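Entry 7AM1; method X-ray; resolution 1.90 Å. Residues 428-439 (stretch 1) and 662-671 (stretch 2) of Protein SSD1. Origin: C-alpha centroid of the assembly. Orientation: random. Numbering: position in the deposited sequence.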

ATOM      1  N   ASN A 428      14.582  10.989   3.653  1.00 42.39           N
ATOM      2  CA  ASN A 428      15.392  10.123   4.492  1.00 44.18           C
ATOM      3  C   ASN A 428      14.747   9.928   5.862  1.00 43.85           C
ATOM      4  O   ASN A 428      13.919  10.724   6.309  1.00 44.09           O
ATOM      5  CB  ASN A 428      16.789  10.710   4.705  1.00 47.68           C
ATOM      6  CG  ASN A 428      17.548  10.912   3.419  1.00 49.17           C
ATOM      7  OD1 ASN A 428      17.407  10.143   2.467  1.00 50.00           O
ATOM      8  ND2 ASN A 428      18.378  11.951   3.388  1.00 49.45           N
ATOM      9  N   LEU A 429      15.152   8.857   6.541  1.00 42.04           N
ATOM     10  CA  LEU A 429      14.878   8.762   7.969  1.00 41.39           C
ATOM     11  C   LEU A 429      15.856   9.628   8.754  1.00 41.38           C
ATOM     12  O   LEU A 429      15.456  10.383   9.647  1.00 41.61           O
ATOM     13  CB  LEU A 429      14.963   7.308   8.433  1.00 41.00           C
ATOM     14  CG  LEU A 429      14.796   7.061   9.936  1.00 41.62           C
ATOM     15  CD1 LEU A 429      13.407   7.473  10.392  1.00 42.23           C
ATOM     16  CD2 LEU A 429      15.070   5.603  10.279  1.00 40.37           C
ATOM     17  N   LEU A 430      17.129   9.542   8.410  1.00 41.53           N
ATOM     18  CA  LEU A 430      18.227  10.147   9.143  1.00 43.50           C
ATOM     19  C   LEU A 430      18.734  11.389   8.430  1.00 43.31           C
ATOM     20  O   LEU A 430      18.368  11.663   7.284  1.00 41.22           O
ATOM     21  CB  LEU A 430      19.361   9.131   9.297  1.00 46.11           C
ATOM     22  CG  LEU A 430      18.979   7.836  10.017  1.00 47.09           C
ATOM     23  CD1 LEU A 430      20.062   6.783   9.845  1.00 48.15           C
ATOM     24  CD2 LEU A 430      18.722   8.110  11.489  1.00 47.47           C
ATOM     25  N   PRO A 431      19.583  12.177   9.089  1.00 46.82           N
ATOM     26  CA  PRO A 431      20.228  13.295   8.394  1.00 50.49           C
ATOM     27  C   PRO A 431      21.049  12.797   7.217  1.00 54.54           C
ATOM     28  O   PRO A 431      21.593  11.690   7.234  1.00 55.12           O
ATOM     29  CB  PRO A 431      21.117  13.927   9.473  1.00 51.30           C
ATOM     30  CG  PRO A 431      20.514  13.498  10.770  1.00 51.06           C
ATOM     31  CD  PRO A 431      19.952  12.125  10.514  1.00 48.79           C
ATOM     32  N   GLN A 432      21.140  13.641   6.184  1.00 57.89           N
ATOM     33  CA  GLN A 432      21.919  13.291   5.003  1.00 59.18           C
ATOM     34  C   GLN A 432      23.326  12.855   5.383  1.00 58.96           C
ATOM     35  O   GLN A 432      23.889  11.938   4.773  1.00 59.48           O
ATOM     36  CB  GLN A 432      21.983  14.480   4.044  1.00 61.82           C
ATOM     37  CG  GLN A 432      21.125  14.322   2.807  1.00 62.85           C
ATOM     38  CD  GLN A 432      21.567  13.161   1.943  1.00 63.30           C
ATOM     39  OE1 GLN A 432      22.714  12.721   2.017  1.00 64.66           O
ATOM     40  NE2 GLN A 432      20.657  12.652   1.122  1.00 62.25           N
ATOM     41  N   SER A 433      23.904  13.494   6.405  1.00 58.12           N
ATOM     42  CA  SER A 433      25.260  13.162   6.824  1.00 58.79           C
ATOM     43  C   SER A 433      25.378  11.708   7.260  1.00 57.49           C
ATOM     44  O   SER A 433      26.439  11.096   7.091  1.00 58.23           O
ATOM     45  CB  SER A 433      25.693  14.091   7.959  1.00 60.89           C
ATOM     46  OG  SER A 433      24.832  13.961   9.078  1.00 61.11           O
ATOM     47  N   PHE A 434      24.310  11.137   7.822  1.00 56.69           N
ATOM     48  CA  PHE A 434      24.341   9.732   8.211  1.00 56.99           C
ATOM     49  C   PHE A 434      24.320   8.826   6.987  1.00 56.87           C
ATOM     50  O   PHE A 434      25.095   7.866   6.898  1.00 59.53           O
ATOM     51  CB  PHE A 434      23.163   9.411   9.131  1.00 56.80           C
ATOM     52  CG  PHE A 434      23.380   9.816  10.559  1.00 57.48           C
ATOM     53  CD1 PHE A 434      23.512  11.152  10.904  1.00 59.19           C
ATOM     54  CD2 PHE A 434      23.436   8.863  11.558  1.00 56.14           C
ATOM     55  CE1 PHE A 434      23.707  11.526  12.218  1.00 60.30           C
ATOM     56  CE2 PHE A 434      23.630   9.230  12.874  1.00 57.12           C
ATOM     57  CZ  PHE A 434      23.766  10.563  13.205  1.00 59.23           C
ATOM     58  N   ASN A 435      23.426   9.109   6.037  1.00 53.76           N
ATOM     59  CA  ASN A 435      23.384   8.342   4.797  1.00 51.87           C
ATOM     60  C   ASN A 435      24.749   8.310   4.127  1.00 52.56           C
ATOM     61  O   ASN A 435      25.268   7.240   3.790  1.00 52.02           O
ATOM     62  CB  ASN A 435      22.344   8.947   3.851  1.00 51.49           C
ATOM     63  CG  ASN A 435      20.923   8.670   4.289  1.00 51.73           C
ATOM     64  OD1 ASN A 435      20.667   8.354   5.447  1.00 52.50           O
ATOM     65  ND2 ASN A 435      19.988   8.795   3.360  1.00 51.47           N
ATOM     66  N   ASP A 436      25.351   9.487   3.934  1.00 55.07           N
ATOM     67  CA  ASP A 436      26.615   9.577   3.212  1.00 57.03           C
ATOM     68  C   ASP A 436      27.728   8.818   3.928  1.00 57.93           C
ATOM     69  O   ASP A 436      28.507   8.099   3.291  1.00 58.95           O
ATOM     70  CB  ASP A 436      27.005  11.046   3.036  1.00 59.47           C
ATOM     71  CG  ASP A 436      26.066  11.801   2.111  1.00 61.33           C
ATOM     72  OD1 ASP A 436      25.187  11.170   1.482  1.00 60.98           O
ATOM     73  OD2 ASP A 436      26.203  13.040   2.023  1.00 63.40           O
ATOM     74  N   GLU A 437      27.826   8.967   5.253  1.00 56.42           N
ATOM     75  CA  GLU A 437      28.972   8.422   5.973  1.00 57.36           C
ATOM     76  C   GLU A 437      28.797   6.954   6.343  1.00 55.47           C
ATOM     77  O   GLU A 437      29.794   6.233   6.465  1.00 54.99           O
ATOM     78  CB  GLU A 437      29.231   9.238   7.243  1.00 59.12           C
ATOM     79  CG  GLU A 437      30.430   8.764   8.055  1.00 60.57           C
ATOM     80  N   LEU A 438      27.564   6.488   6.528  1.00 54.44           N
ATOM     81  CA  LEU A 438      27.329   5.126   6.989  1.00 53.10           C
ATOM     82  C   LEU A 438      27.012   4.144   5.865  1.00 51.46           C
ATOM     83  O   LEU A 438      26.991   2.934   6.116  1.00 50.78           O
ATOM     84  CB  LEU A 438      26.194   5.102   8.020  1.00 52.77           C
ATOM     85  CG  LEU A 438      26.401   5.976   9.260  1.00 53.96           C
ATOM     86  CD1 LEU A 438      25.383   5.606  10.324  1.00 53.60           C
ATOM     87  CD2 LEU A 438      27.819   5.870   9.808  1.00 55.11           C
ATOM     88  N   SER A 439      26.734   4.624   4.654  1.00 52.37           N
ATOM     89  CA  SER A 439      26.437   3.726   3.546  1.00 53.14           C
ATOM     90  C   SER A 439      27.620   2.800   3.288  1.00 52.96           C
ATOM     91  O   SER A 439      28.756   3.255   3.129  1.00 55.55           O
ATOM     92  CB  SER A 439      26.109   4.529   2.286  1.00 55.75           C
ATOM     93  OG  SER A 439      25.797   3.678   1.195  1.00 56.64           O
ATOM     94  N   ALA A 662      16.666  -2.976   7.977  1.00 37.55           N
ATOM     95  CA  ALA A 662      16.592  -1.682   7.290  1.00 37.54           C
ATOM     96  C   ALA A 662      16.599  -0.530   8.290  1.00 38.35           C
ATOM     97  O   ALA A 662      15.698   0.313   8.302  1.00 38.07           O
ATOM     98  CB  ALA A 662      15.355  -1.626   6.392  1.00 35.13           C
ATOM     99  N   PRO A 663      17.643  -0.439   9.122  1.00 39.90           N
ATOM    100  CA  PRO A 663      17.711   0.663  10.098  1.00 40.46           C
ATOM    101  C   PRO A 663      17.928   2.036   9.480  1.00 41.23           C
ATOM    102  O   PRO A 663      17.694   3.041  10.163  1.00 41.41           O
ATOM    103  CB  PRO A 663      18.898   0.263  10.985  1.00 41.36           C
ATOM    104  CG  PRO A 663      19.789  -0.506  10.046  1.00 40.66           C
ATOM    105  CD  PRO A 663      18.828  -1.313   9.202  1.00 39.82           C
ATOM    106  N   MET A 664      18.372   2.126   8.226  1.00 41.68           N
ATOM    107  CA  MET A 664      18.549   3.430   7.601  1.00 41.52           C
ATOM    108  C   MET A 664      17.234   4.058   7.156  1.00 39.42           C
ATOM    109  O   MET A 664      17.222   5.250   6.833  1.00 39.62           O
ATOM    110  CB  MET A 664      19.491   3.328   6.399  1.00 44.87           C
ATOM    111  CG  MET A 664      20.892   2.839   6.741  1.00 49.63           C
ATOM    112  SD  MET A 664      21.775   3.953   7.852  1.00 54.08           S
ATOM    113  CE  MET A 664      22.353   5.202   6.711  1.00 55.27           C
ATOM    114  N   ARG A 665      16.133   3.296   7.126  1.00 37.40           N
ATOM    115  CA  ARG A 665      14.848   3.832   6.696  1.00 37.73           C
ATOM    116  C   ARG A 665      13.684   3.510   7.623  1.00 36.83           C
ATOM    117  O   ARG A 665      12.596   4.058   7.415  1.00 38.08           O
ATOM    118  CB  ARG A 665      14.499   3.332   5.282  1.00 37.11           C
ATOM    119  CG  ARG A 665      14.621   1.822   5.069  1.00 36.64           C
ATOM    120  CD  ARG A 665      14.209   1.448   3.650  1.00 35.41           C
ATOM    121  NE  ARG A 665      14.154   0.010   3.423  1.00 34.87           N
ATOM    122  CZ  ARG A 665      13.095  -0.755   3.681  1.00 35.71           C
ATOM    123  NH1 ARG A 665      11.992  -0.230   4.207  1.00 35.32           N
ATOM    124  NH2 ARG A 665      13.147  -2.057   3.426  1.00 36.02           N
ATOM    125  N   ARG A 666      13.874   2.663   8.635  1.00 35.91           N
ATOM    126  CA  ARG A 666      12.830   2.314   9.590  1.00 36.22           C
ATOM    127  C   ARG A 666      13.341   2.534  11.007  1.00 37.17           C
ATOM    128  O   ARG A 666      14.381   1.984  11.388  1.00 38.31           O
ATOM    129  CB  ARG A 666      12.393   0.856   9.424  1.00 36.59           C
ATOM    130  CG  ARG A 666      11.957   0.482   8.025  1.00 36.20           C
ATOM    131  CD  ARG A 666      11.308  -0.904   8.019  1.00 36.02           C
ATOM    132  NE  ARG A 666      12.232  -1.943   8.483  1.00 36.18           N
ATOM    133  CZ  ARG A 666      12.482  -3.087   7.845  1.00 35.53           C
ATOM    134  NH1 ARG A 666      11.875  -3.371   6.699  1.00 35.90           N
ATOM    135  NH2 ARG A 666      13.345  -3.956   8.360  1.00 36.10           N
ATOM    136  N   TYR A 667      12.608   3.324  11.795  1.00 36.60           N
ATOM    137  CA  TYR A 667      13.034   3.547  13.170  1.00 36.98           C
ATOM    138  C   TYR A 667      12.758   2.343  14.064  1.00 35.99           C
ATOM    139  O   TYR A 667      13.464   2.147  15.055  1.00 36.93           O
ATOM    140  CB  TYR A 667      12.352   4.774  13.776  1.00 37.71           C
ATOM    141  CG  TYR A 667      12.926   5.110  15.129  1.00 41.35           C
ATOM    142  CD1 TYR A 667      14.082   5.870  15.241  1.00 42.81           C
ATOM    143  CD2 TYR A 667      12.346   4.624  16.294  1.00 44.16           C
ATOM    144  CE1 TYR A 667      14.629   6.160  16.474  1.00 45.18           C
ATOM    145  CE2 TYR A 667      12.886   4.908  17.532  1.00 46.63           C
ATOM    146  CZ  TYR A 667      14.027   5.676  17.616  1.00 47.17           C
ATOM    147  OH  TYR A 667      14.562   5.959  18.849  1.00 48.93           O
ATOM    148  N   ALA A 668      11.739   1.537  13.751  1.00 34.93           N
ATOM    149  CA  ALA A 668      11.485   0.346  14.553  1.00 35.59           C
ATOM    150  C   ALA A 668      12.740  -0.514  14.653  1.00 37.54           C
ATOM    151  O   ALA A 668      13.036  -1.082  15.712  1.00 38.12           O
ATOM    152  CB  ALA A 668      10.333  -0.461  13.954  1.00 33.97           C
ATOM    153  N   ASP A 669      13.499  -0.604  13.556  1.00 37.24           N
ATOM    154  CA  ASP A 669      14.732  -1.380  13.555  1.00 37.85           C
ATOM    155  C   ASP A 669      15.732  -0.852  14.574  1.00 40.11           C
ATOM    156  O   ASP A 669      16.528  -1.627  15.118  1.00 42.26           O
ATOM    157  CB  ASP A 669      15.347  -1.378  12.153  1.00 36.07           C
ATOM    158  CG  ASP A 669      14.473  -2.090  11.130  1.00 36.63           C
ATOM    159  OD1 ASP A 669      13.267  -1.775  11.073  1.00 36.39           O
ATOM    160  OD2 ASP A 669      14.987  -2.947  10.377  1.00 36.01           O
ATOM    161  N   HIS A 670      15.721   0.459  14.841  1.00 40.47           N
ATOM    162  CA  HIS A 670      16.602   1.005  15.867  1.00 40.73           C
ATOM    163  C   HIS A 670      16.295   0.383  17.221  1.00 42.14           C
ATOM    164  O   HIS A 670      17.202  -0.040  17.943  1.00 43.56           O
ATOM    165  CB  HIS A 670      16.468   2.525  15.944  1.00 39.84           C
ATOM    166  CG  HIS A 670      17.048   3.242  14.766  1.00 41.33           C
ATOM    167  ND1 HIS A 670      17.792   4.396  14.893  1.00 42.15           N
ATOM    168  CD2 HIS A 670      16.997   2.969  13.441  1.00 40.97           C
ATOM    169  CE1 HIS A 670      18.173   4.803  13.695  1.00 42.81           C
ATOM    170  NE2 HIS A 670      17.704   3.955  12.797  1.00 41.63           N
ATOM    171  N   VAL A 671      15.012   0.330  17.584  1.00 41.70           N
ATOM    172  CA  VAL A 671      14.616  -0.304  18.837  1.00 42.24           C
ATOM    173  C   VAL A 671      15.048  -1.764  18.844  1.00 41.32           C
ATOM    174  O   VAL A 671      15.612  -2.262  19.824  1.00 40.89           O
ATOM    175  CB  VAL A 671      13.097  -0.166  19.050  1.00 42.54           C
ATOM    176  CG1 VAL A 671      12.690  -0.802  20.365  1.00 42.65           C
ATOM    177  CG2 VAL A 671      12.672   1.302  19.003  1.00 43.74           C
TER
HETATM  178  O   HOH W   1      18.048   7.608   6.315  1.00 39.26           O

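Contacts between segments distant in sequence need not be stitched by direct hydrogen bonds; apolar packing can do most of the work while a bridging water satisfies the polar backbone left between. The meeting of residues 428-439 with 662-671 in Protein SSD1 is a compact example, with 375 Å² buried and no direct hydrogen bond across it.

Along the first stretch, L429 is the first residue to engage. Its CA-to-CB bond points toward the partner, and its CB lies 3.4 Å from M664 O. Beyond CB, the side chain rests largely against backbone: CD2 of L429 is 3.6 Å from R666 N and 3.7 Å from P663 O. That carbonyl is not left unpaired, since H670 NE2 donates to P663 O at 2.8 Å, a bond between residues seven apart in the second stretch, whose imidazole lies beside both leucines.

L430 continues the apolar surface. Its CD1 meets M664 SD at 3.9 Å, while its CD2 lies 4.0 Å from H670 CE1, approaching the ring obliquely. The backbone of L430 makes a polar contact instead: its N donates to water 1 at 3.0 Å, and the same water donates to M664 O at 2.6 Å and to N435 OD1 at 2.9 Å. One solvent molecule thus links the two stretches and ties the loop to the helix that follows P431, its N-cap residue.

Within that helix, F434, N435 and L438 converge on the end of M664. The CA-to-CB bond of M664 points away, yet its side chain, m at all three chi angles, returns to the contact. Its CE lies 3.8 Å from both F434 O and N435 OD1, and 4.1 Å from L438 CB. The methyl CE at the end of the thioether reaches the helix although its CA-to-CB bond points away from stretch 1.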